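PDB 5UL3: 4'-phospho-dehydrooxetanocin synthase from Bacillus megaterium, which uses cobalamin, a [4Fe-4S] cluster and S-adenosylmethionine to catalyse the oxidative ring contraction of dAMP to an oxetane aldehyde in oxetanocin A biosynthesis. Local coordinates for residues P132-L138 with F301-L307; F21-W25 with R347-F352; N124-I128 with G188-A193. All blocks are in the same frame, centred on the assembly; numbering follows the deposited sequence.

In the fold
The three contacts run from the N-terminal domain to the cobalamin-binding Rossmann domain. Contact 2 closes the longest loop of chain, joining residues 21-25 to the end of helix 335-351; contacts 1 and 3 are nested inside that loop, and their segments alternate along the chain. In contact 1 the loop before helix 138-149 meets strand 305-311 of the partial TIM barrel, and in contact 3 the same strand-to-helix connection, a little earlier, meets the start of helix 190-205. Contact 1 touches both others, its centre about 15 Å from contact 2 and about 16 Å from contact 3; the centres of contacts 2 and 3 are about 29 Å apart. Contact 1 thus joins the two cofactor-binding domains beside cobalamin.

Contact 1 (P132-L138 with F301-L307); sequences PIPRLNL and FRGALTL. With EDO (1,2-ethanediol), chain V.
The guanidinium group of R135 has the methyl CG2 of T306 over one face, 3.4 Å from NE. At its edge, near the plane, O2 of a bound ethanediol accepts a hydrogen bond from R135 NE at 3.0 Å, while NH2 is hydrogen-bonded to cobalamin, for which R135 is an established binding residue. The ring of F301 has the carbonyl O of P132 at its edge, 4.4 Å from CD2, and P134 approaches that ring obliquely with CG. This is the seam between the Rossmann domain that houses cobalamin and the partial TIM barrel: the loop before helix 138-149 runs roughly parallel to the start of barrel strand 305-311. A single parallel beta bridge pairs R135 with A304. A304 N donates to P134 O at 3.1 Å, and L136 N returns a nearly straight bond (173°) to A304 O at 3.0 Å. Before the bridge, R302 takes the positive-phi position of a Schellman motif ending helix 295-300, and the CB of F301 lies 3.5 Å from P134 CD as the two side chains cross at about a right angle. On its other flank the strand bonds to neighbouring strand 357-360 through L305 and Y359, but T306 N and O are buried with no partner in the model. L138 slides past T306 in the opposite direction, CG and CD2 against the hydroxyl. T306 is modelled in two conformers; in the one described, chi1 60° puts OG1 between backbone N and carbonyl carbon, where it donates to L136 O at 2.9 Å from 35° above the carbonyl plane.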
ATOM      1  N   PRO A 132       2.981   4.910 -13.223  1.00 57.95           N
ATOM      2  CA  PRO A 132       4.295   5.206 -13.812  1.00 57.23           C
ATOM      3  C   PRO A 132       5.400   5.426 -12.796  1.00 54.99           C
ATOM      4  O   PRO A 132       6.575   5.298 -13.169  1.00 55.55           O
ATOM      5  CB  PRO A 132       4.046   6.501 -14.616  1.00 47.34           C
ATOM      6  CG  PRO A 132       2.551   6.744 -14.556  1.00 61.20           C
ATOM      7  CD  PRO A 132       2.077   6.067 -13.311  1.00 56.67           C
ATOM      8  N   ILE A 133       5.075   5.763 -11.549  1.00 52.83           N
ATOM      9  CA  ILE A 133       6.066   6.117 -10.536  1.00 46.76           C
ATOM     10  C   ILE A 133       6.204   4.933  -9.581  1.00 43.89           C
ATOM     11  O   ILE A 133       5.275   4.671  -8.802  1.00 35.11           O
ATOM     12  CB  ILE A 133       5.674   7.393  -9.783  1.00 50.24           C
ATOM     13  CG1 ILE A 133       5.518   8.568 -10.760  1.00 47.93           C
ATOM     14  CG2 ILE A 133       6.712   7.711  -8.723  1.00 42.98           C
ATOM     15  CD1 ILE A 133       6.802   8.924 -11.509  1.00 52.17           C
ATOM     16  N   PRO A 134       7.318   4.219  -9.587  1.00 40.23           N
ATOM     17  CA  PRO A 134       7.406   2.980  -8.811  1.00 35.47           C
ATOM     18  C   PRO A 134       7.567   3.238  -7.317  1.00 37.48           C
ATOM     19  O   PRO A 134       7.923   4.328  -6.872  1.00 34.64           O
ATOM     20  CB  PRO A 134       8.649   2.299  -9.390  1.00 36.91           C
ATOM     21  CG  PRO A 134       9.496   3.429  -9.870  1.00 47.38           C
ATOM     22  CD  PRO A 134       8.555   4.510 -10.329  1.00 38.31           C
ATOM     23  N   ARG A 135       7.275   2.199  -6.537  1.00 25.81           N
ATOM     24  CA  ARG A 135       7.631   2.150  -5.124  1.00 26.06           C
ATOM     25  C   ARG A 135       8.249   0.782  -4.866  1.00 25.57           C
ATOM     26  O   ARG A 135       7.877  -0.208  -5.501  1.00 26.85           O
ATOM     27  CB  ARG A 135       6.421   2.362  -4.190  1.00 34.16           C
ATOM     28  CG  ARG A 135       5.377   1.273  -4.332  1.00 38.32           C
ATOM     29  CD  ARG A 135       4.091   1.520  -3.518  1.00 45.43           C
ATOM     30  NE  ARG A 135       4.065   1.012  -2.138  1.00 42.76           N
ATOM     31  CZ  ARG A 135       4.173  -0.272  -1.775  1.00 49.37           C
ATOM     32  NH1 ARG A 135       4.377  -1.222  -2.688  1.00 39.37           N
ATOM     33  NH2 ARG A 135       4.095  -0.610  -0.476  1.00 29.36           N
ATOM     34  N   LEU A 136       9.226   0.752  -3.975  1.00 24.26           N
ATOM     35  CA  LEU A 136       9.868  -0.503  -3.589  1.00 24.44           C
ATOM     36  C   LEU A 136       8.821  -1.584  -3.362  1.00 27.08           C
ATOM     37  O   LEU A 136       7.892  -1.410  -2.561  1.00 23.70           O
ATOM     38  CB  LEU A 136      10.688  -0.274  -2.323  1.00 24.84           C
ATOM     39  CG  LEU A 136      11.396  -1.508  -1.735  1.00 24.29           C
ATOM     40  CD1 LEU A 136      12.353  -2.137  -2.731  1.00 30.64           C
ATOM     41  CD2 LEU A 136      12.120  -1.125  -0.457  1.00 28.40           C
ATOM     42  N   ASN A 137       8.930  -2.690  -4.093  1.00 22.97           N
ATOM     43  CA  ASN A 137       7.885  -3.708  -4.039  1.00 24.86           C
ATOM     44  C   ASN A 137       8.140  -4.664  -2.879  1.00 25.58           C
ATOM     45  O   ASN A 137       9.014  -5.535  -2.949  1.00 21.12           O
ATOM     46  CB  ASN A 137       7.761  -4.482  -5.342  1.00 24.96           C
ATOM     47  CG  ASN A 137       6.622  -5.498  -5.291  1.00 30.31           C
ATOM     48  OD1 ASN A 137       6.860  -6.704  -5.269  1.00 25.66           O
ATOM     49  ND2 ASN A 137       5.366  -5.005  -5.228  1.00 25.60           N
ATOM     50  N   LEU A 138       7.328  -4.543  -1.837  1.00 22.77           N
ATOM     51  CA  LEU A 138       7.477  -5.413  -0.674  1.00 23.17           C
ATOM     52  C   LEU A 138       6.929  -6.807  -0.928  1.00 23.16           C
ATOM     53  O   LEU A 138       7.401  -7.777  -0.315  1.00 23.16           O
ATOM     54  CB  LEU A 138       6.756  -4.774   0.517  1.00 21.41           C
ATOM     55  CG  LEU A 138       7.268  -3.368   0.873  1.00 21.02           C
ATOM     56  CD1 LEU A 138       6.495  -2.814   2.061  1.00 23.14           C
ATOM     57  CD2 LEU A 138       8.777  -3.399   1.203  1.00 24.06           C
ATOM     58  N   PHE A 301      13.631   6.021 -11.775  1.00 33.93           N
ATOM     59  CA  PHE A 301      12.263   6.401 -12.079  1.00 36.15           C
ATOM     60  C   PHE A 301      11.666   7.309 -11.013  1.00 31.38           C
ATOM     61  O   PHE A 301      10.443   7.494 -10.991  1.00 36.10           O
ATOM     62  CB  PHE A 301      11.385   5.157 -12.245  1.00 39.72           C
ATOM     63  CG  PHE A 301      11.643   4.375 -13.507  1.00 46.93           C
ATOM     64  CD1 PHE A 301      12.840   3.702 -13.699  1.00 37.70           C
ATOM     65  CD2 PHE A 301      10.663   4.284 -14.488  1.00 52.27           C
ATOM     66  CE1 PHE A 301      13.073   2.976 -14.852  1.00 46.21           C
ATOM     67  CE2 PHE A 301      10.887   3.555 -15.650  1.00 61.10           C
ATOM     68  CZ  PHE A 301      12.099   2.903 -15.830  1.00 59.07           C
ATOM     69  N   ARG A 302      12.503   7.870 -10.141  1.00 33.64           N
ATOM     70  CA  ARG A 302      12.083   8.812  -9.106  1.00 36.44           C
ATOM     71  C   ARG A 302      11.065   8.179  -8.157  1.00 40.99           C
ATOM     72  O   ARG A 302      10.124   8.835  -7.698  1.00 32.73           O
ATOM     73  CB  ARG A 302      11.548  10.097  -9.737  1.00 49.81           C
ATOM     74  CG  ARG A 302      12.511  10.648 -10.781  1.00 45.69           C
ATOM     75  CD  ARG A 302      12.404  12.147 -10.917  1.00 80.55           C
ATOM     76  NE  ARG A 302      13.498  12.678 -11.721  1.00 97.71           N
ATOM     77  CZ  ARG A 302      13.694  13.972 -11.947  1.00107.34           C
ATOM     78  NH1 ARG A 302      12.863  14.866 -11.428  1.00106.90           N
ATOM     79  NH2 ARG A 302      14.717  14.370 -12.691  1.00103.57           N
ATOM     80  N   GLY A 303      11.282   6.895  -7.847  1.00 28.44           N
ATOM     81  CA  GLY A 303      10.377   6.119  -7.018  1.00 28.00           C
ATOM     82  C   GLY A 303      10.599   6.282  -5.524  1.00 33.27           C
ATOM     83  O   GLY A 303      11.438   7.055  -5.065  1.00 31.30           O
ATOM     84  N   ALA A 304       9.822   5.509  -4.748  1.00 30.83           N
ATOM     85  CA  ALA A 304       9.655   5.739  -3.315  1.00 27.05           C
ATOM     86  C   ALA A 304      10.118   4.558  -2.466  1.00 22.95           C
ATOM     87  O   ALA A 304       9.957   3.393  -2.848  1.00 27.22           O
ATOM     88  CB  ALA A 304       8.185   6.016  -2.993  1.00 24.42           C
ATOM     89  N   LEU A 305      10.630   4.875  -1.277  1.00 24.61           N
ATOM     90  CA  LEU A 305      10.925   3.866  -0.258  1.00 22.03           C
ATOM     91  C   LEU A 305       9.658   3.471   0.501  1.00 25.97           C
ATOM     92  O   LEU A 305       8.796   4.305   0.774  1.00 24.28           O
ATOM     93  CB  LEU A 305      11.940   4.407   0.742  1.00 22.30           C
ATOM     94  CG  LEU A 305      13.185   4.998   0.089  1.00 29.51           C
ATOM     95  CD1 LEU A 305      13.889   5.887   1.083  1.00 29.44           C
ATOM     96  CD2 LEU A 305      14.071   3.854  -0.353  1.00 32.93           C
ATOM     97  N   THR A 306       9.572   2.184   0.844  0.50 21.12           N
ATOM     98  CA  THR A 306       8.447   1.623   1.580  0.50 22.62           C
ATOM     99  C   THR A 306       8.986   0.705   2.667  0.50 20.07           C
ATOM    100  O   THR A 306      10.144   0.285   2.633  0.50 20.18           O
ATOM    101  CB  THR A 306       7.517   0.827   0.661  0.50 23.80           C
ATOM    102  OG1 THR A 306       8.261  -0.246   0.069  0.50 22.49           O
ATOM    103  CG2 THR A 306       6.936   1.718  -0.445  0.50 17.74           C
ATOM    104  N   LEU A 307       8.126   0.393   3.638  1.00 21.50           N
ATOM    105  CA  LEU A 307       8.419  -0.618   4.647  1.00 18.99           C
ATOM    106  C   LEU A 307       7.081  -1.004   5.261  1.00 21.60           C
ATOM    107  O   LEU A 307       6.183  -0.169   5.357  1.00 21.19           O
ATOM    108  CB  LEU A 307       9.345  -0.101   5.746  1.00 22.50           C
ATOM    109  CG  LEU A 307       9.796  -1.164   6.757  1.00 26.25           C
ATOM    110  CD1 LEU A 307      10.508  -2.313   6.032  1.00 27.10           C
ATOM    111  CD2 LEU A 307      10.718  -0.541   7.808  1.00 27.60           C
TER
HETATM  112  C1  EDO V 821       3.831   5.414  -2.035  1.00 51.12           C
HETATM  113  O1  EDO V 821       4.022   5.943  -3.357  1.00 61.29           O
HETATM  114  C2  EDO V 821       2.677   4.412  -2.029  1.00 42.55           C
HETATM  115  O2  EDO V 821       2.857   3.483  -0.955  1.00 47.69           O

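Contact 2 (F21-W25 with R347-F352); sequences FSQIW and RAGKHF. With EDO (1,2-ethanediol), chain B.
W25 holds CG between its backbone N and carbonyl carbon (chi1 47°), which stands the indole up against the last turn of helix 335-351, while a bend at chi3 (71°) turns the R347 guanidinium back to the carbonyl of S22. The result is an aromatic cluster of W25, H351 and F352 joining the loop between helices 7-21 and 28-39, in the N-terminal domain, to a helix of the AdoMet radical domain. H351 lies over one indole face as an offset stack, its ring centroid 3.9 Å from that of the five-membered ring and the planes only 13° apart. H351 CB continues the cover as a CH-pi contact, 4.0 Å from the six-membered ring centroid and almost on its normal. The opposite indole face carries Q23 CA at 3.7 Å above its plane. F352 turns its edge to the indole face in an offset edge-to-face pair, centroids 5.2 Å apart; its CE2 is 3.5 Å from W25 CB, and its own face receives CD2 of H351. A348 CB packs on W25 CE3, and A348 and I24 both touch L292. This contact lies at the surface, away from the annotated cofactor sites. Both terminal nitrogens of R347 grip a single atom, S22 O, end-on and in the guanidinium plane, which fixes the rotation of the group. NH1 bonds at 2.9 Å, tilted from the carbonyl plane, and NH2 at 2.8 Å on a lone pair. R347 NH2 also donates to O1 of an ethanediol, 3.0 Å away, whose C1 touches I24 CG2.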
ATOM      1  N   PHE A  21      29.791  -6.557   1.707  1.00 28.21           N
ATOM      2  CA  PHE A  21      28.415  -6.877   2.095  1.00 32.66           C
ATOM      3  C   PHE A  21      27.650  -5.658   2.596  1.00 36.52           C
ATOM      4  O   PHE A  21      26.412  -5.687   2.638  1.00 31.19           O
ATOM      5  CB  PHE A  21      28.415  -7.966   3.173  1.00 30.09           C
ATOM      6  CG  PHE A  21      28.898  -9.324   2.694  1.00 22.78           C
ATOM      7  CD1 PHE A  21      29.082  -9.595   1.345  1.00 29.02           C
ATOM      8  CD2 PHE A  21      29.134 -10.342   3.620  1.00 28.14           C
ATOM      9  CE1 PHE A  21      29.508 -10.856   0.917  1.00 30.08           C
ATOM     10  CE2 PHE A  21      29.561 -11.597   3.204  1.00 27.02           C
ATOM     11  CZ  PHE A  21      29.749 -11.852   1.851  1.00 29.60           C
ATOM     12  N   SER A  22      28.350  -4.598   3.004  1.00 29.68           N
ATOM     13  CA  SER A  22      27.675  -3.377   3.426  1.00 30.57           C
ATOM     14  C   SER A  22      26.948  -2.695   2.278  1.00 33.93           C
ATOM     15  O   SER A  22      26.096  -1.831   2.530  1.00 35.57           O
ATOM     16  CB  SER A  22      28.674  -2.400   4.049  1.00 39.11           C
ATOM     17  OG  SER A  22      29.405  -1.747   3.022  1.00 35.98           O
ATOM     18  N   GLN A  23      27.239  -3.070   1.032  1.00 29.87           N
ATOM     19  CA  GLN A  23      26.576  -2.469  -0.123  1.00 29.04           C
ATOM     20  C   GLN A  23      25.311  -3.272  -0.435  1.00 30.28           C
ATOM     21  O   GLN A  23      25.210  -4.006  -1.420  1.00 29.90           O
ATOM     22  CB  GLN A  23      27.531  -2.395  -1.304  1.00 34.12           C
ATOM     23  CG  GLN A  23      28.751  -1.589  -0.964  1.00 32.90           C
ATOM     24  CD  GLN A  23      29.880  -1.812  -1.943  1.00 45.39           C
ATOM     25  OE1 GLN A  23      29.711  -1.665  -3.153  1.00 39.18           O
ATOM     26  NE2 GLN A  23      31.038  -2.185  -1.421  1.00 42.45           N
ATOM     27  N   ILE A  24      24.315  -3.089   0.439  1.00 33.78           N
ATOM     28  CA  ILE A  24      23.139  -3.955   0.427  1.00 33.61           C
ATOM     29  C   ILE A  24      22.213  -3.707  -0.752  1.00 35.01           C
ATOM     30  O   ILE A  24      21.268  -4.474  -0.951  1.00 33.98           O
ATOM     31  CB  ILE A  24      22.371  -3.822   1.759  1.00 28.04           C
ATOM     32  CG1 ILE A  24      21.904  -2.379   1.982  1.00 32.57           C
ATOM     33  CG2 ILE A  24      23.240  -4.282   2.899  1.00 28.58           C
ATOM     34  CD1 ILE A  24      21.026  -2.204   3.241  1.00 28.70           C
ATOM     35  N   TRP A  25      22.480  -2.686  -1.569  1.00 30.29           N
ATOM     36  CA  TRP A  25      21.714  -2.478  -2.791  1.00 30.00           C
ATOM     37  C   TRP A  25      22.191  -3.335  -3.953  1.00 39.13           C
ATOM     38  O   TRP A  25      21.469  -3.461  -4.946  1.00 38.33           O
ATOM     39  CB  TRP A  25      21.781  -1.013  -3.204  1.00 31.75           C
ATOM     40  CG  TRP A  25      23.167  -0.502  -3.145  1.00 33.02           C
ATOM     41  CD1 TRP A  25      24.101  -0.541  -4.144  1.00 36.92           C
ATOM     42  CD2 TRP A  25      23.804   0.101  -2.018  1.00 28.99           C
ATOM     43  NE1 TRP A  25      25.276   0.004  -3.705  1.00 32.68           N
ATOM     44  CE2 TRP A  25      25.125   0.405  -2.403  1.00 33.66           C
ATOM     45  CE3 TRP A  25      23.388   0.416  -0.721  1.00 29.21           C
ATOM     46  CZ2 TRP A  25      26.028   1.017  -1.542  1.00 32.67           C
ATOM     47  CZ3 TRP A  25      24.279   1.015   0.136  1.00 33.13           C
ATOM     48  CH2 TRP A  25      25.595   1.315  -0.278  1.00 31.30           C
ATOM     49  N   ARG A 347      19.647   4.139   4.437  1.00 25.79           N
ATOM     50  CA  ARG A 347      21.037   4.168   3.992  1.00 26.84           C
ATOM     51  C   ARG A 347      21.141   3.825   2.514  1.00 30.96           C
ATOM     52  O   ARG A 347      21.875   4.485   1.755  1.00 28.88           O
ATOM     53  CB  ARG A 347      21.869   3.210   4.851  1.00 25.30           C
ATOM     54  CG  ARG A 347      23.363   3.239   4.489  1.00 31.08           C
ATOM     55  CD  ARG A 347      24.242   2.529   5.523  1.00 31.28           C
ATOM     56  NE  ARG A 347      24.054   1.085   5.488  1.00 33.37           N
ATOM     57  CZ  ARG A 347      24.601   0.282   4.582  1.00 39.08           C
ATOM     58  NH1 ARG A 347      25.385   0.783   3.619  1.00 36.51           N
ATOM     59  NH2 ARG A 347      24.369  -1.026   4.641  1.00 35.36           N
ATOM     60  N   ALA A 348      20.399   2.805   2.079  1.00 25.58           N
ATOM     61  CA  ALA A 348      20.401   2.439   0.672  1.00 28.01           C
ATOM     62  C   ALA A 348      19.765   3.524  -0.182  1.00 30.11           C
ATOM     63  O   ALA A 348      20.227   3.786  -1.297  1.00 29.68           O
ATOM     64  CB  ALA A 348      19.671   1.114   0.467  1.00 28.01           C
ATOM     65  N   GLY A 349      18.683   4.143   0.303  1.00 26.55           N
ATOM     66  CA  GLY A 349      18.078   5.232  -0.454  1.00 29.56           C
ATOM     67  C   GLY A 349      19.025   6.409  -0.629  1.00 27.66           C
ATOM     68  O   GLY A 349      19.122   6.990  -1.713  1.00 31.23           O
ATOM     69  N   LYS A 350      19.766   6.742   0.428  1.00 32.03           N
ATOM     70  CA  LYS A 350      20.717   7.847   0.369  1.00 35.41           C
ATOM     71  C   LYS A 350      21.813   7.584  -0.654  1.00 38.90           C
ATOM     72  O   LYS A 350      22.277   8.511  -1.333  1.00 33.12           O
ATOM     73  CB  LYS A 350      21.317   8.076   1.753  1.00 33.34           C
ATOM     74  CG  LYS A 350      22.261   9.270   1.845  1.00 43.42           C
ATOM     75  CD  LYS A 350      22.970   9.286   3.196  1.00 49.06           C
ATOM     76  CE  LYS A 350      23.685  10.607   3.446  1.00 57.10           C
ATOM     77  NZ  LYS A 350      22.730  11.721   3.707  1.00 58.82           N
ATOM     78  N   HIS A 351      22.247   6.325  -0.774  1.00 30.13           N
ATOM     79  CA  HIS A 351      23.225   5.962  -1.790  1.00 32.49           C
ATOM     80  C   HIS A 351      22.748   6.328  -3.185  1.00 39.24           C
ATOM     81  O   HIS A 351      23.560   6.683  -4.047  1.00 35.14           O
ATOM     82  CB  HIS A 351      23.524   4.463  -1.724  1.00 31.59           C
ATOM     83  CG  HIS A 351      24.362   3.975  -2.861  1.00 30.62           C
ATOM     84  ND1 HIS A 351      25.724   4.178  -2.915  1.00 33.32           N
ATOM     85  CD2 HIS A 351      24.030   3.333  -4.008  1.00 32.55           C
ATOM     86  CE1 HIS A 351      26.201   3.652  -4.030  1.00 32.54           C
ATOM     87  NE2 HIS A 351      25.193   3.137  -4.713  1.00 34.28           N
ATOM     88  N   PHE A 352      21.446   6.249  -3.432  1.00 32.92           N
ATOM     89  CA  PHE A 352      20.882   6.556  -4.736  1.00 33.10           C
ATOM     90  C   PHE A 352      20.228   7.934  -4.793  1.00 28.93           C
ATOM     91  O   PHE A 352      19.499   8.217  -5.747  1.00 33.19           O
ATOM     92  CB  PHE A 352      19.857   5.498  -5.138  1.00 33.43           C
ATOM     93  CG  PHE A 352      20.445   4.155  -5.419  1.00 34.29           C
ATOM     94  CD1 PHE A 352      21.315   3.969  -6.486  1.00 34.92           C
ATOM     95  CD2 PHE A 352      20.096   3.061  -4.638  1.00 34.36           C
ATOM     96  CE1 PHE A 352      21.841   2.725  -6.755  1.00 33.44           C
ATOM     97  CE2 PHE A 352      20.623   1.815  -4.905  1.00 29.82           C
ATOM     98  CZ  PHE A 352      21.492   1.645  -5.961  1.00 32.19           C
TER
HETATM   99  C1  EDO B 822      24.378  -4.242   6.142  1.00 46.40           C
HETATM  100  O1  EDO B 822      23.554  -3.147   6.575  1.00 49.14           O
HETATM  101  C2  EDO B 822      25.508  -4.439   7.134  1.00 48.12           C
HETATM  102  O2  EDO B 822      24.912  -4.728   8.405  1.00 61.00           O

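Contact 3 (N124-I128 with G188-A193); sequences NLCVI and GQKKLA
The loop that leaves strand 119-124 passes the first turn of helix 190-205 with the CA atoms of V127 and Q189 the nearest pair, 7.0 Å apart; Q189 holds the N-cap position and its O accepts from A193 N. L125 points at the helix and touches it with two parts of its side chain. CD1 packs on the methyl of A193 (CD1 to CB 3.8 Å), and CB meets both CD2 of L192, 4.0 Å away, and the carboxamide of Q189. From the same first turn, L192 brings CD2 to 3.4 Å from C126 O and also packs on CG2 of V127, while C126 N is buried with no partner in the model. This is the C-terminal edge of the parallel part of the Rossmann sheet, where neighbouring strands 119-124 and 180-184 both give way to loops beside cobalamin. N577 also hydrogen-bonds at the helix start, to G188 and K190. Q189 sends its chain out extended beyond CG (chi2 172°), bringing the amide alongside the L125 backbone, and OE1 is fixed by a bond from N186 N. Two waters fill in between amide and loop. Water 2 accepts from V127 N at 2.9 Å and from Q189 NE2 also at 2.9 Å, so it spans the loop backbone and the glutamine. Water 1 lies 2.7 Å from N124 OD1 and 2.9 Å from Q189 OE1, while N124 ND2 is hydrogen-bonded to D159 OD1.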
ATOM      1  N   ASN A 124       7.202  -9.123 -10.011  1.00 25.19           N
ATOM      2  CA  ASN A 124       6.133  -8.185  -9.672  1.00 23.95           C
ATOM      3  C   ASN A 124       5.533  -7.629 -10.961  1.00 25.48           C
ATOM      4  O   ASN A 124       6.251  -7.002 -11.746  1.00 25.97           O
ATOM      5  CB  ASN A 124       6.649  -7.027  -8.817  1.00 25.56           C
ATOM      6  CG  ASN A 124       5.534  -6.044  -8.462  1.00 31.42           C
ATOM      7  OD1 ASN A 124       4.424  -6.469  -8.157  1.00 29.63           O
ATOM      8  ND2 ASN A 124       5.814  -4.745  -8.536  1.00 29.80           N
ATOM      9  N   LEU A 125       4.236  -7.850 -11.178  1.00 26.21           N
ATOM     10  CA  LEU A 125       3.598  -7.301 -12.370  1.00 30.80           C
ATOM     11  C   LEU A 125       3.228  -5.838 -12.156  1.00 36.26           C
ATOM     12  O   LEU A 125       3.106  -5.355 -11.028  1.00 29.22           O
ATOM     13  CB  LEU A 125       2.350  -8.103 -12.755  1.00 26.76           C
ATOM     14  CG  LEU A 125       2.512  -9.618 -12.828  1.00 30.52           C
ATOM     15  CD1 LEU A 125       1.281 -10.272 -13.442  1.00 29.97           C
ATOM     16  CD2 LEU A 125       3.784 -10.011 -13.567  1.00 33.22           C
ATOM     17  N   CYS A 126       3.053  -5.123 -13.271  1.00 29.19           N
ATOM     18  CA  CYS A 126       2.695  -3.711 -13.232  1.00 31.18           C
ATOM     19  C   CYS A 126       2.135  -3.324 -14.591  1.00 32.07           C
ATOM     20  O   CYS A 126       2.738  -3.645 -15.619  1.00 33.65           O
ATOM     21  CB  CYS A 126       3.905  -2.824 -12.906  1.00 30.83           C
ATOM     22  SG  CYS A 126       3.482  -1.040 -12.664  1.00 36.82           S
ATOM     23  N   VAL A 127       0.987  -2.653 -14.590  1.00 33.10           N
ATOM     24  CA  VAL A 127       0.486  -1.974 -15.782  1.00 33.59           C
ATOM     25  C   VAL A 127       1.068  -0.567 -15.715  1.00 39.23           C
ATOM     26  O   VAL A 127       0.545   0.297 -15.012  1.00 41.81           O
ATOM     27  CB  VAL A 127      -1.042  -1.972 -15.835  1.00 38.77           C
ATOM     28  CG1 VAL A 127      -1.538  -1.327 -17.128  1.00 39.96           C
ATOM     29  CG2 VAL A 127      -1.582  -3.389 -15.707  1.00 40.28           C
ATOM     30  N   ILE A 128       2.193  -0.348 -16.403  1.00 36.39           N
ATOM     31  CA  ILE A 128       2.936   0.891 -16.184  1.00 45.80           C
ATOM     32  C   ILE A 128       2.184   2.114 -16.694  1.00 51.85           C
ATOM     33  O   ILE A 128       2.491   3.237 -16.272  1.00 49.10           O
ATOM     34  CB  ILE A 128       4.340   0.835 -16.815  1.00 45.68           C
ATOM     35  CG1 ILE A 128       4.276   0.325 -18.254  1.00 51.57           C
ATOM     36  CG2 ILE A 128       5.279  -0.014 -15.963  1.00 44.62           C
ATOM     37  CD1 ILE A 128       5.645   0.204 -18.892  1.00 54.73           C
ATOM     38  N   GLY A 188      -6.266  -5.502 -11.452  1.00 33.06           N
ATOM     39  CA  GLY A 188      -6.110  -5.036 -12.817  1.00 33.51           C
ATOM     40  C   GLY A 188      -5.069  -5.767 -13.630  1.00 37.70           C
ATOM     41  O   GLY A 188      -4.823  -5.379 -14.781  1.00 36.68           O
ATOM     42  N   GLN A 189      -4.446  -6.806 -13.078  1.00 36.24           N
ATOM     43  CA  GLN A 189      -3.328  -7.469 -13.733  1.00 33.73           C
ATOM     44  C   GLN A 189      -3.680  -8.850 -14.275  1.00 31.22           C
ATOM     45  O   GLN A 189      -2.769  -9.602 -14.633  1.00 34.57           O
ATOM     46  CB  GLN A 189      -2.147  -7.577 -12.761  1.00 31.78           C
ATOM     47  CG  GLN A 189      -1.553  -6.228 -12.383  1.00 30.16           C
ATOM     48  CD  GLN A 189      -0.524  -6.317 -11.272  1.00 34.32           C
ATOM     49  OE1 GLN A 189      -0.261  -7.393 -10.729  1.00 32.61           O
ATOM     50  NE2 GLN A 189       0.072  -5.181 -10.938  1.00 33.71           N
ATOM     51  N   LYS A 190      -4.968  -9.214 -14.328  1.00 31.36           N
ATOM     52  CA  LYS A 190      -5.343 -10.530 -14.846  1.00 39.48           C
ATOM     53  C   LYS A 190      -4.804 -10.757 -16.255  1.00 41.35           C
ATOM     54  O   LYS A 190      -4.191 -11.794 -16.537  1.00 35.66           O
ATOM     55  CB  LYS A 190      -6.859 -10.704 -14.864  1.00 45.31           C
ATOM     56  CG  LYS A 190      -7.261 -11.947 -15.670  1.00 50.85           C
ATOM     57  CD  LYS A 190      -8.708 -11.939 -16.117  1.00 60.45           C
ATOM     58  CE  LYS A 190      -9.006 -13.136 -17.017  1.00 61.03           C
ATOM     59  NZ  LYS A 190     -10.352 -13.030 -17.657  1.00 65.03           N
ATOM     60  N   LYS A 191      -5.063  -9.811 -17.164  1.00 35.63           N
ATOM     61  CA  LYS A 191      -4.652  -9.973 -18.559  1.00 34.47           C
ATOM     62  C   LYS A 191      -3.134 -10.094 -18.685  1.00 31.67           C
ATOM     63  O   LYS A 191      -2.629 -10.966 -19.403  1.00 33.77           O
ATOM     64  CB  LYS A 191      -5.192  -8.796 -19.383  1.00 43.93           C
ATOM     65  CG  LYS A 191      -4.597  -8.639 -20.776  1.00 55.71           C
ATOM     66  CD  LYS A 191      -5.220  -7.442 -21.488  1.00 59.74           C
ATOM     67  CE  LYS A 191      -4.555  -7.173 -22.830  1.00 74.63           C
ATOM     68  NZ  LYS A 191      -5.149  -5.986 -23.516  1.00 73.55           N
ATOM     69  N   LEU A 192      -2.389  -9.254 -17.964  1.00 33.81           N
ATOM     70  CA  LEU A 192      -0.932  -9.351 -17.933  1.00 34.98           C
ATOM     71  C   LEU A 192      -0.467 -10.697 -17.379  1.00 32.55           C
ATOM     72  O   LEU A 192       0.446 -11.334 -17.924  1.00 31.87           O
ATOM     73  CB  LEU A 192      -0.388  -8.201 -17.090  1.00 36.19           C
ATOM     74  CG  LEU A 192       1.070  -7.813 -17.069  1.00 42.89           C
ATOM     75  CD1 LEU A 192       1.552  -7.589 -18.489  1.00 44.46           C
ATOM     76  CD2 LEU A 192       1.154  -6.528 -16.285  1.00 34.20           C
ATOM     77  N   ALA A 193      -1.075 -11.140 -16.273  1.00 30.78           N
ATOM     78  CA  ALA A 193      -0.723 -12.429 -15.695  1.00 32.00           C
ATOM     79  C   ALA A 193      -0.953 -13.564 -16.684  1.00 36.21           C
ATOM     80  O   ALA A 193      -0.107 -14.455 -16.822  1.00 32.10           O
ATOM     81  CB  ALA A 193      -1.540 -12.675 -14.417  1.00 31.14           C
TER
HETATM   82  O   HOH W   1       1.773  -6.732  -8.718  1.00 39.28           O
HETATM   83  O   HOH W   2      -0.478  -2.545 -12.040  1.00 35.46           O